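Local coordinates for phosphoribosylaminoimidazole carboxylase, ATPase subunit (Thermus thermophilus, PDB 3AW8), which probably catalyses the ATP-dependent carboxylation of 5-aminoimidazole ribonucleotide with bicarbonate to N5-carboxyaminoimidazole ribonucleotide, a step of de novo purine biosynthesis, at residues F177-S182 against P216-A221; V199-W204 against A244-Q249; L23-L28 against N281-V286; M13-G18 against G37-L42. All coordinates share one frame; numbering follows the deposited sequence.

Contact 1 of 4, residues F177-S182 against P216-A221; sequences FDREVS and PGASEA. With AMP (adenosine monophosphate), chain C.
R179 NH2 is held by two oxygens: it donates to the backbone carbonyl of P216, NH2 to O 2.8 Å, and forms a salt bridge with the E200 carboxylate of the neighbouring strand. The bond to P216 is bent, with 143° at the hydrogen, and the carbonyl is approached well off its axis, the donor standing somewhat out of the carbonyl plane. The other terminal nitrogen, NH1, lies 3.8 Å from A218 N, which sits at the guanidinium edge near its plane; this is proximity without a bond. P216 CD rests 3.9 Å from NH2. With CG tucked between its backbone N and C (chi1 65°) and the chain extended from there to NE, the arginine reaches from its strand to the loop, and NE bonds to Q249 on the way. Replaced by an alanine, R179 would probably leave the P216 carbonyl and the E200 carboxylate without their shared donor and Q249 OE1 without NE. A classic beta bulge, D178 and R179 set opposite the single residue Q249, opens strand 179-187 of the ATP-grasp fold. The loop leads into helix 220-237, whose N-cap is S219: its OG accepts from A221 N at 2.8 Å and also from L222 N. E180, the residue after R179 on strand 179-187, sends its extended side chain to the nucleotide, where OE1 accepts from AMP O2' at 3.1 Å. F177 CZ approaches the same hydroxyl, 3.8 Å from O2', while E180 CG lies over one face of the F177 ring toward its rim.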
# COMPACT_ATOMS: atom_id res chain seq x y z
N PHE A 177 23.60 12.73 -24.29
CA PHE A 177 22.36 13.25 -23.70
C PHE A 177 22.57 14.08 -22.44
O PHE A 177 23.54 13.89 -21.69
CB PHE A 177 21.41 12.08 -23.41
CG PHE A 177 21.96 11.05 -22.46
CD1 PHE A 177 21.93 11.27 -21.08
CD2 PHE A 177 22.57 9.89 -22.94
CE1 PHE A 177 22.48 10.34 -20.20
CE2 PHE A 177 23.13 8.96 -22.06
CZ PHE A 177 23.09 9.18 -20.69
N ASP A 178 21.66 15.02 -22.23
CA ASP A 178 21.68 15.89 -21.06
C ASP A 178 21.34 14.98 -19.89
O ASP A 178 21.95 15.07 -18.81
CB ASP A 178 20.62 16.98 -21.20
CG ASP A 178 20.89 17.93 -22.36
OD1 ASP A 178 19.93 18.55 -22.87
OD2 ASP A 178 22.07 18.06 -22.76
N ARG A 179 20.37 14.11 -20.11
CA ARG A 179 19.94 13.16 -19.10
C ARG A 179 19.05 12.09 -19.74
O ARG A 179 18.70 12.17 -20.92
CB ARG A 179 19.14 13.86 -18.00
CG ARG A 179 17.83 14.45 -18.49
CD ARG A 179 17.06 15.13 -17.37
NE ARG A 179 15.90 15.84 -17.89
CZ ARG A 179 15.06 16.54 -17.15
NH1 ARG A 179 14.02 17.15 -17.72
NH2 ARG A 179 15.25 16.63 -15.84
N GLU A 180 18.71 11.09 -18.94
CA GLU A 180 17.84 10.02 -19.37
C GLU A 180 16.52 10.23 -18.64
O GLU A 180 16.51 10.59 -17.46
CB GLU A 180 18.45 8.66 -19.01
CG GLU A 180 19.47 8.18 -20.02
CD GLU A 180 20.09 6.85 -19.64
OE1 GLU A 180 21.06 6.84 -18.84
OE2 GLU A 180 19.62 5.80 -20.14
N VAL A 181 15.42 10.04 -19.34
CA VAL A 181 14.11 10.19 -18.72
C VAL A 181 13.20 9.08 -19.22
O VAL A 181 13.52 8.41 -20.20
CB VAL A 181 13.48 11.59 -19.04
CG1 VAL A 181 14.38 12.69 -18.50
CG2 VAL A 181 13.26 11.75 -20.54
N SER A 182 12.09 8.88 -18.54
CA SER A 182 11.15 7.84 -18.96
C SER A 182 9.75 8.32 -18.68
O SER A 182 9.52 9.14 -17.79
CB SER A 182 11.41 6.53 -18.21
OG SER A 182 11.01 6.64 -16.86
N PRO A 216 12.92 16.86 -12.86
CA PRO A 216 13.32 18.22 -12.49
C PRO A 216 13.43 19.16 -13.67
O PRO A 216 14.27 18.97 -14.55
CB PRO A 216 14.67 18.00 -11.81
CG PRO A 216 14.50 16.66 -11.18
CD PRO A 216 13.84 15.86 -12.27
N GLY A 217 12.56 20.18 -13.70
CA GLY A 217 12.60 21.16 -14.77
C GLY A 217 11.80 20.83 -16.02
O GLY A 217 11.45 21.72 -16.79
N ALA A 218 11.52 19.54 -16.21
CA ALA A 218 10.77 19.08 -17.38
C ALA A 218 9.86 20.16 -17.95
O ALA A 218 9.03 20.73 -17.25
CB ALA A 218 9.94 17.85 -17.01
N SER A 219 10.03 20.45 -19.24
CA SER A 219 9.22 21.44 -19.93
C SER A 219 7.75 21.02 -19.91
O SER A 219 7.43 19.86 -19.67
CB SER A 219 9.68 21.58 -21.38
OG SER A 219 8.64 22.07 -22.20
N GLU A 220 6.86 21.96 -20.16
CA GLU A 220 5.43 21.65 -20.19
C GLU A 220 5.18 21.03 -21.56
O GLU A 220 4.32 20.15 -21.72
CB GLU A 220 4.61 22.93 -20.00
CG GLU A 220 3.22 22.72 -19.42
CD GLU A 220 2.17 22.38 -20.47
OE1 GLU A 220 2.35 21.39 -21.20
OE2 GLU A 220 1.16 23.11 -20.56
N ALA A 221 5.94 21.47 -22.55
CA ALA A 221 5.80 20.93 -23.90
C ALA A 221 6.51 19.58 -23.96
O ALA A 221 6.10 18.69 -24.71
CB ALA A 221 6.41 21.89 -24.91
P AMP C . 20.44 -0.92 -21.92
O1P AMP C . 19.29 -0.99 -20.98
O2P AMP C . 20.05 -0.01 -23.19
O3P AMP C . 20.82 -2.41 -22.41
O5' AMP C . 21.73 -0.28 -21.16
C5' AMP C . 21.41 1.06 -20.76
C4' AMP C . 22.68 1.79 -20.30
O4' AMP C . 23.63 1.97 -21.41
C3' AMP C . 22.37 3.19 -19.74
O3' AMP C . 23.15 3.45 -18.56
C2' AMP C . 22.70 4.16 -20.89
O2' AMP C . 23.26 5.38 -20.39
C1' AMP C . 23.69 3.38 -21.79
N9 AMP C . 23.33 3.55 -23.22
C8 AMP C . 22.50 2.75 -23.96
N7 AMP C . 22.41 3.18 -25.18
C5 AMP C . 23.17 4.29 -25.32
C6 AMP C . 23.47 5.17 -26.39
N6 AMP C . 22.91 4.98 -27.64
N1 AMP C . 24.31 6.21 -26.16
C2 AMP C . 24.86 6.42 -24.96
N3 AMP C . 24.60 5.60 -23.93
C4 AMP C . 23.78 4.54 -24.06

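Contact 2 of 4, residues V199-W204 against A244-Q249; sequences VENRHW and ALEFFQ. With AMP (adenosine monophosphate), chain C.
The H203 imidazole turns an edge to E246, whose OE2 lies near the ring plane 3.8 Å from H203 NE2. At that distance the two are near but not hydrogen-bonded, and ring and carboxylate planes stand 52° apart. AMP O3' stands oblique to the imidazole, its closest approach being to H203 CB, 3.3 Å. The F248 ring meets the adenine obliquely, CZ to C5 3.5 Å, and also packs against F177, the two phenyl planes being nearly parallel. H203 and E246 reach out from opposite directions; an extended chain beyond CG brings the glutamate's end to the imidazole, although the CA atoms of N201 and E246 are 9.1 Å apart. Strand 179-187 runs between these two strands in the sheet, and its E180 touches both H203 and F248. N201 OD1 is only loosely near E246; its amide is bonded to S182 and S211. Were H203 an alanine, CB would remain by the ribose, but E246 OE2 would probably lose its imidazole neighbour and a gap would open between carboxylate and nucleotide. E246 OE1 also lies close to the E258 carboxylate, like charges consistent with an ATP-grasp metal site, though no metal is modelled.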
# COMPACT_ATOMS: atom_id res chain seq x y z
N VAL A 199 9.98 11.25 -15.77
CA VAL A 199 10.82 10.93 -14.63
C VAL A 199 12.27 10.93 -15.09
O VAL A 199 12.58 10.46 -16.19
CB VAL A 199 10.46 9.52 -14.06
CG1 VAL A 199 11.38 9.16 -12.90
CG2 VAL A 199 9.01 9.51 -13.61
N GLU A 200 13.16 11.47 -14.26
CA GLU A 200 14.57 11.49 -14.60
C GLU A 200 15.24 10.28 -13.96
O GLU A 200 15.19 10.11 -12.74
CB GLU A 200 15.24 12.77 -14.10
CG GLU A 200 16.75 12.69 -14.12
CD GLU A 200 17.42 14.00 -13.79
OE1 GLU A 200 18.63 13.96 -13.45
OE2 GLU A 200 16.74 15.05 -13.87
N ASN A 201 15.87 9.45 -14.78
CA ASN A 201 16.51 8.25 -14.28
C ASN A 201 18.02 8.31 -14.42
O ASN A 201 18.54 8.73 -15.45
CB ASN A 201 15.97 7.02 -15.02
CG ASN A 201 14.46 7.08 -15.18
OD1 ASN A 201 13.94 7.01 -16.30
ND2 ASN A 201 13.75 7.22 -14.06
N ARG A 202 18.74 7.89 -13.39
CA ARG A 202 20.19 7.90 -13.43
C ARG A 202 20.71 6.50 -13.26
O ARG A 202 20.38 5.82 -12.29
CB ARG A 202 20.76 8.78 -12.32
CG ARG A 202 20.35 10.22 -12.43
CD ARG A 202 21.08 11.04 -11.42
NE ARG A 202 20.69 12.44 -11.51
CZ ARG A 202 21.06 13.37 -10.64
NH1 ARG A 202 21.84 13.04 -9.62
NH2 ARG A 202 20.65 14.62 -10.79
N HIS A 203 21.52 6.08 -14.22
CA HIS A 203 22.08 4.74 -14.19
C HIS A 203 23.55 4.81 -13.84
O HIS A 203 24.20 5.83 -14.03
CB HIS A 203 21.92 4.09 -15.57
CG HIS A 203 20.50 4.06 -16.05
ND1 HIS A 203 19.58 3.13 -15.62
CD2 HIS A 203 19.84 4.89 -16.89
CE1 HIS A 203 18.41 3.39 -16.17
NE2 HIS A 203 18.54 4.45 -16.95
N TRP A 204 24.06 3.70 -13.32
CA TRP A 204 25.45 3.60 -12.96
C TRP A 204 25.79 2.12 -12.92
O TRP A 204 25.16 1.35 -12.19
CB TRP A 204 25.69 4.25 -11.59
CG TRP A 204 27.15 4.47 -11.25
CD1 TRP A 204 27.96 3.64 -10.52
CD2 TRP A 204 27.95 5.60 -11.63
NE1 TRP A 204 29.22 4.19 -10.41
CE2 TRP A 204 29.24 5.39 -11.08
CE3 TRP A 204 27.71 6.76 -12.37
CZ2 TRP A 204 30.28 6.31 -11.25
CZ3 TRP A 204 28.75 7.67 -12.54
CH2 TRP A 204 30.02 7.44 -11.98
N ALA A 244 6.09 1.39 -20.39
CA ALA A 244 7.18 2.26 -19.97
C ALA A 244 8.10 2.59 -21.14
O ALA A 244 8.71 1.71 -21.75
CB ALA A 244 7.98 1.59 -18.85
N LEU A 245 8.18 3.88 -21.44
CA LEU A 245 9.01 4.37 -22.53
C LEU A 245 10.19 5.17 -21.99
O LEU A 245 10.02 6.13 -21.24
CB LEU A 245 8.16 5.26 -23.45
CG LEU A 245 7.69 4.70 -24.79
CD1 LEU A 245 7.45 3.20 -24.69
CD2 LEU A 245 6.42 5.45 -25.22
N GLU A 246 11.39 4.75 -22.37
CA GLU A 246 12.61 5.43 -21.95
C GLU A 246 13.20 6.24 -23.10
O GLU A 246 13.36 5.73 -24.21
CB GLU A 246 13.64 4.41 -21.47
CG GLU A 246 13.40 3.94 -20.05
CD GLU A 246 14.52 3.07 -19.53
OE1 GLU A 246 14.53 1.86 -19.87
OE2 GLU A 246 15.39 3.59 -18.80
N PHE A 247 13.50 7.51 -22.85
CA PHE A 247 14.09 8.36 -23.88
C PHE A 247 15.40 8.98 -23.42
O PHE A 247 15.76 8.91 -22.24
CB PHE A 247 13.15 9.52 -24.25
CG PHE A 247 11.81 9.09 -24.76
CD1 PHE A 247 10.78 8.79 -23.88
CD2 PHE A 247 11.57 8.99 -26.12
CE1 PHE A 247 9.52 8.42 -24.35
CE2 PHE A 247 10.32 8.61 -26.61
CZ PHE A 247 9.29 8.33 -25.72
N PHE A 248 16.12 9.55 -24.37
CA PHE A 248 17.37 10.26 -24.10
C PHE A 248 16.95 11.71 -24.31
O PHE A 248 16.27 12.01 -25.29
CB PHE A 248 18.44 9.92 -25.12
CG PHE A 248 19.08 8.59 -24.91
CD1 PHE A 248 19.67 8.27 -23.70
CD2 PHE A 248 19.11 7.65 -25.94
CE1 PHE A 248 20.28 7.03 -23.51
CE2 PHE A 248 19.72 6.41 -25.76
CZ PHE A 248 20.31 6.10 -24.55
N GLN A 249 17.32 12.60 -23.39
CA GLN A 249 16.96 14.00 -23.56
C GLN A 249 18.19 14.80 -24.00
O GLN A 249 19.15 14.94 -23.25
CB GLN A 249 16.41 14.62 -22.27
CG GLN A 249 15.72 15.96 -22.52
CD GLN A 249 15.39 16.74 -21.25
OE1 GLN A 249 14.84 16.19 -20.30
NE2 GLN A 249 15.72 18.02 -21.25
P AMP C . 20.44 -0.92 -21.92
O1P AMP C . 19.29 -0.99 -20.98
O2P AMP C . 20.05 -0.01 -23.19
O3P AMP C . 20.82 -2.41 -22.41
O5' AMP C . 21.73 -0.28 -21.16
C5' AMP C . 21.41 1.06 -20.76
C4' AMP C . 22.68 1.79 -20.30
O4' AMP C . 23.63 1.97 -21.41
C3' AMP C . 22.37 3.19 -19.74
O3' AMP C . 23.15 3.45 -18.56
C2' AMP C . 22.70 4.16 -20.89
O2' AMP C . 23.26 5.38 -20.39
C1' AMP C . 23.69 3.38 -21.79
N9 AMP C . 23.33 3.55 -23.22
C8 AMP C . 22.50 2.75 -23.96
N7 AMP C . 22.41 3.18 -25.18
C5 AMP C . 23.17 4.29 -25.32
C6 AMP C . 23.47 5.17 -26.39
N6 AMP C . 22.91 4.98 -27.64
N1 AMP C . 24.31 6.21 -26.16
C2 AMP C . 24.86 6.42 -24.96
N3 AMP C . 24.60 5.60 -23.93
C4 AMP C . 23.78 4.54 -24.06

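Contact 3 of 4, residues L23-L28 against N281-V286; sequences LSFRFL and NHLRAV
L283 reaches from helix 278-287 into the angle between L23 and F25 and carries the helix side of the contact alone. Its CD2 comes to the edge of the F25 ring, near the ring plane, 4.0 Å from CZ, and the two groups come at each other from opposite directions. This is the enclosed part: F25 and L283 are both buried, with I2 and I4 of the sheet and A15 of helix 9-18 around the phenylalanine and L14 of that helix against the leucine. F25 leaves its strand obliquely to the helix, and CG beside the backbone N (chi1 -61°) turns the ring end toward L283. The L23 side is less closed. This residue precedes strand 25-29 in a loop and remains partly exposed, its CD1 lying 3.9 Å from L283 CG as the two leucines pass each other running opposite ways. Behind L283, R284 points away from the strand, forms a salt bridge with E280 and packs on L316 of the second subunit. Between these segments the contact is apolar and probably rests on shape and exclusion of water, with no hydrogen bond across; H282 gives the helix a polar tie to T64 of the Rossmann-like sheet.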
# COMPACT_ATOMS: atom_id res chain seq x y z
N LEU A 23 -8.79 -8.42 -5.21
CA LEU A 23 -8.37 -9.35 -6.25
C LEU A 23 -7.57 -10.54 -5.71
O LEU A 23 -7.22 -10.59 -4.53
CB LEU A 23 -7.54 -8.61 -7.30
CG LEU A 23 -8.13 -7.35 -7.94
CD1 LEU A 23 -7.09 -6.68 -8.82
CD2 LEU A 23 -9.37 -7.72 -8.76
N SER A 24 -7.30 -11.50 -6.59
CA SER A 24 -6.53 -12.70 -6.24
C SER A 24 -5.43 -12.87 -7.27
O SER A 24 -5.55 -12.41 -8.41
CB SER A 24 -7.42 -13.93 -6.26
OG SER A 24 -8.43 -13.79 -5.30
N PHE A 25 -4.36 -13.54 -6.88
CA PHE A 25 -3.24 -13.70 -7.79
C PHE A 25 -2.64 -15.08 -7.77
O PHE A 25 -2.77 -15.80 -6.78
CB PHE A 25 -2.15 -12.67 -7.43
CG PHE A 25 -2.61 -11.26 -7.54
CD1 PHE A 25 -2.46 -10.56 -8.74
CD2 PHE A 25 -3.27 -10.64 -6.48
CE1 PHE A 25 -2.97 -9.26 -8.88
CE2 PHE A 25 -3.78 -9.35 -6.61
CZ PHE A 25 -3.63 -8.66 -7.81
N ARG A 26 -2.00 -15.43 -8.88
CA ARG A 26 -1.28 -16.68 -9.02
C ARG A 26 -0.07 -16.36 -9.88
O ARG A 26 -0.20 -15.75 -10.94
CB ARG A 26 -2.13 -17.75 -9.70
CG ARG A 26 -1.39 -19.07 -9.87
CD ARG A 26 -2.25 -20.10 -10.57
NE ARG A 26 -3.41 -20.48 -9.78
CZ ARG A 26 -4.52 -20.99 -10.29
NH1 ARG A 26 -4.62 -21.17 -11.60
NH2 ARG A 26 -5.53 -21.32 -9.50
N PHE A 27 1.11 -16.73 -9.41
CA PHE A 27 2.32 -16.45 -10.18
C PHE A 27 2.91 -17.73 -10.74
O PHE A 27 2.64 -18.82 -10.25
CB PHE A 27 3.39 -15.76 -9.30
CG PHE A 27 2.90 -14.51 -8.63
CD1 PHE A 27 2.30 -14.57 -7.38
CD2 PHE A 27 2.98 -13.29 -9.28
CE1 PHE A 27 1.77 -13.42 -6.78
CE2 PHE A 27 2.46 -12.13 -8.69
CZ PHE A 27 1.85 -12.20 -7.44
N LEU A 28 3.72 -17.57 -11.79
CA LEU A 28 4.41 -18.70 -12.40
C LEU A 28 5.86 -18.22 -12.45
O LEU A 28 6.13 -17.10 -12.87
CB LEU A 28 3.92 -18.98 -13.83
CG LEU A 28 4.18 -20.39 -14.38
CD1 LEU A 28 4.07 -20.38 -15.90
CD2 LEU A 28 5.56 -20.89 -13.99
N ASN A 281 -2.82 1.03 -11.33
CA ASN A 281 -3.31 1.42 -12.65
C ASN A 281 -3.20 0.30 -13.68
O ASN A 281 -4.09 0.12 -14.52
CB ASN A 281 -2.58 2.67 -13.15
CG ASN A 281 -3.47 3.90 -13.13
OD1 ASN A 281 -2.99 5.03 -13.19
ND2 ASN A 281 -4.78 3.68 -13.06
N HIS A 282 -2.10 -0.46 -13.62
CA HIS A 282 -1.92 -1.55 -14.55
C HIS A 282 -3.07 -2.51 -14.34
O HIS A 282 -3.68 -2.99 -15.30
CB HIS A 282 -0.61 -2.29 -14.28
CG HIS A 282 -0.37 -3.44 -15.21
ND1 HIS A 282 0.11 -3.27 -16.49
CD2 HIS A 282 -0.56 -4.77 -15.05
CE1 HIS A 282 0.20 -4.45 -17.08
NE2 HIS A 282 -0.20 -5.38 -16.23
N LEU A 283 -3.37 -2.77 -13.07
CA LEU A 283 -4.45 -3.67 -12.70
C LEU A 283 -5.80 -3.12 -13.17
O LEU A 283 -6.61 -3.86 -13.73
CB LEU A 283 -4.46 -3.86 -11.17
CG LEU A 283 -3.99 -5.19 -10.55
CD1 LEU A 283 -2.99 -5.91 -11.43
CD2 LEU A 283 -3.40 -4.90 -9.17
N ARG A 284 -6.02 -1.83 -12.95
CA ARG A 284 -7.28 -1.22 -13.36
C ARG A 284 -7.43 -1.31 -14.88
O ARG A 284 -8.50 -1.64 -15.39
CB ARG A 284 -7.35 0.23 -12.87
CG ARG A 284 -7.55 0.31 -11.36
CD ARG A 284 -7.17 1.65 -10.73
NE ARG A 284 -8.22 2.65 -10.86
CZ ARG A 284 -8.39 3.69 -10.04
NH1 ARG A 284 -7.57 3.87 -9.00
NH2 ARG A 284 -9.36 4.55 -10.26
N ALA A 285 -6.33 -1.06 -15.58
CA ALA A 285 -6.33 -1.13 -17.04
C ALA A 285 -6.74 -2.50 -17.55
O ALA A 285 -7.76 -2.64 -18.21
CB ALA A 285 -4.96 -0.77 -17.58
N VAL A 286 -5.95 -3.53 -17.24
CA VAL A 286 -6.24 -4.87 -17.72
C VAL A 286 -7.58 -5.41 -17.24
O VAL A 286 -8.08 -6.41 -17.77
CB VAL A 286 -5.13 -5.89 -17.32
CG1 VAL A 286 -3.77 -5.36 -17.73
CG2 VAL A 286 -5.19 -6.17 -15.82

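Contact 4 of 4, residues M13-G18 against G37-L42; sequences MLALAG and GQVGEL
V39 divides its two methyl branches between consecutive residues of helix 9-18. CG1 points to A15, 3.5 Å from its CB, while CG2 meets L16 CD2 at 3.4 Å and comes within 4.1 Å of L16 CG. The leucine and valine side chains cross at about a right angle, so L16 presents a branch end to V39 and does not lie alongside it. L16 leaves the helix obliquely to the loop; its CG stands beside the backbone N, opposite the carbonyl carbon (chi1 -65°), which swings the terminal methyl toward V39. A15, by contrast, points its CB toward the segment 37-42, and its single methyl lets the backbones approach, A15 CA to V39 CA 7.2 Å. The helix is the link of a beta-alpha-beta crossover between parallel strands 2-5 and 25-29, and V39 and G40 lead into strand 41-44, the next strand of this Rossmann-like sheet. Besides V39, A15 is touched by F25 and F27 of strand 25-29. Apolar contact is all that joins the two segments here, but the V39 carbonyl is hydrogen-bonded to Y19 OH of the same chain. Y19 of the second subunit packs on both L16 and V39, placing this corner at the dimer interface.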
# COMPACT_ATOMS: atom_id res chain seq x y z
N MET A 13 4.71 -6.59 -6.19
CA MET A 13 4.06 -5.31 -5.99
C MET A 13 2.70 -5.20 -6.66
O MET A 13 1.82 -4.52 -6.14
CB MET A 13 5.00 -4.18 -6.37
CG MET A 13 6.16 -4.10 -5.37
SD MET A 13 7.22 -2.68 -5.54
CE MET A 13 8.39 -3.29 -6.81
N LEU A 14 2.51 -5.87 -7.80
CA LEU A 14 1.20 -5.88 -8.46
C LEU A 14 0.19 -6.52 -7.48
O LEU A 14 -0.90 -5.99 -7.25
CB LEU A 14 1.23 -6.71 -9.75
CG LEU A 14 1.86 -6.01 -10.95
CD1 LEU A 14 2.22 -7.02 -12.05
CD2 LEU A 14 0.88 -4.96 -11.46
N ALA A 15 0.57 -7.65 -6.89
CA ALA A 15 -0.32 -8.32 -5.96
C ALA A 15 -0.65 -7.44 -4.74
O ALA A 15 -1.81 -7.35 -4.34
CB ALA A 15 0.28 -9.66 -5.52
N LEU A 16 0.36 -6.81 -4.16
CA LEU A 16 0.13 -5.95 -2.99
C LEU A 16 -0.79 -4.80 -3.34
O LEU A 16 -1.60 -4.38 -2.52
CB LEU A 16 1.45 -5.40 -2.43
CG LEU A 16 2.39 -6.47 -1.86
CD1 LEU A 16 3.73 -5.85 -1.46
CD2 LEU A 16 1.74 -7.14 -0.67
N ALA A 17 -0.68 -4.30 -4.57
CA ALA A 17 -1.55 -3.20 -4.99
C ALA A 17 -2.96 -3.72 -5.32
O ALA A 17 -3.93 -2.97 -5.27
CB ALA A 17 -0.94 -2.48 -6.20
N GLY A 18 -3.07 -5.01 -5.62
CA GLY A 18 -4.36 -5.58 -5.98
C GLY A 18 -5.25 -6.08 -4.86
O GLY A 18 -6.48 -6.06 -4.98
N GLY A 37 6.05 -15.21 -4.34
CA GLY A 37 5.48 -16.35 -3.65
C GLY A 37 5.17 -16.05 -2.19
O GLY A 37 4.29 -16.67 -1.58
N GLN A 38 5.90 -15.10 -1.62
CA GLN A 38 5.69 -14.75 -0.22
C GLN A 38 4.43 -13.92 -0.10
O GLN A 38 4.03 -13.53 0.98
CB GLN A 38 6.88 -13.91 0.29
CG GLN A 38 8.22 -14.62 0.28
CD GLN A 38 9.39 -13.65 0.27
OE1 GLN A 38 9.30 -12.54 0.79
NE2 GLN A 38 10.51 -14.08 -0.31
N VAL A 39 3.78 -13.69 -1.23
CA VAL A 39 2.62 -12.82 -1.20
C VAL A 39 1.39 -13.35 -1.93
O VAL A 39 0.30 -12.79 -1.82
CB VAL A 39 3.06 -11.44 -1.75
CG1 VAL A 39 2.37 -11.13 -3.06
CG2 VAL A 39 2.87 -10.39 -0.69
N GLY A 40 1.55 -14.45 -2.67
CA GLY A 40 0.43 -15.04 -3.38
C GLY A 40 0.70 -16.49 -3.73
O GLY A 40 1.70 -17.05 -3.29
N GLU A 41 -0.18 -17.10 -4.52
CA GLU A 41 -0.03 -18.49 -4.94
C GLU A 41 1.04 -18.52 -6.03
O GLU A 41 0.92 -17.85 -7.05
CB GLU A 41 -1.35 -19.03 -5.48
CG GLU A 41 -1.35 -20.51 -5.84
CD GLU A 41 -2.68 -20.99 -6.45
OE1 GLU A 41 -2.74 -22.16 -6.89
OE2 GLU A 41 -3.67 -20.21 -6.48
N LEU A 42 2.09 -19.28 -5.79
CA LEU A 42 3.19 -19.37 -6.74
C LEU A 42 3.33 -20.78 -7.29
O LEU A 42 3.45 -21.74 -6.53
CB LEU A 42 4.49 -18.93 -6.05
CG LEU A 42 5.87 -18.95 -6.74
CD1 LEU A 42 6.61 -20.19 -6.32
CD2 LEU A 42 5.73 -18.86 -8.27

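From the N terminus, contact 4 opens first, on helix 9-18, and closes a short loop at residues 37-42. Contact 3 opens within that loop, at 23-28, and closes only at 281-286, so the two cross; their centres are about 9 Å apart, and strands 25-29 and 41-44 are sheet neighbours. The long loop closed by contact 3 contains contacts 1 and 2. Contact 1 joins 177-182 to 216-221, and contact 2, opening at 199-204, closes at 244-249, again crossing. These two share the large antiparallel sheet and AMP. Contact 3 thus ties the N-terminal parallel sheet to helix 278-287, while the centre of contact 1, beside AMP, is about 31 Å from that of contact 3.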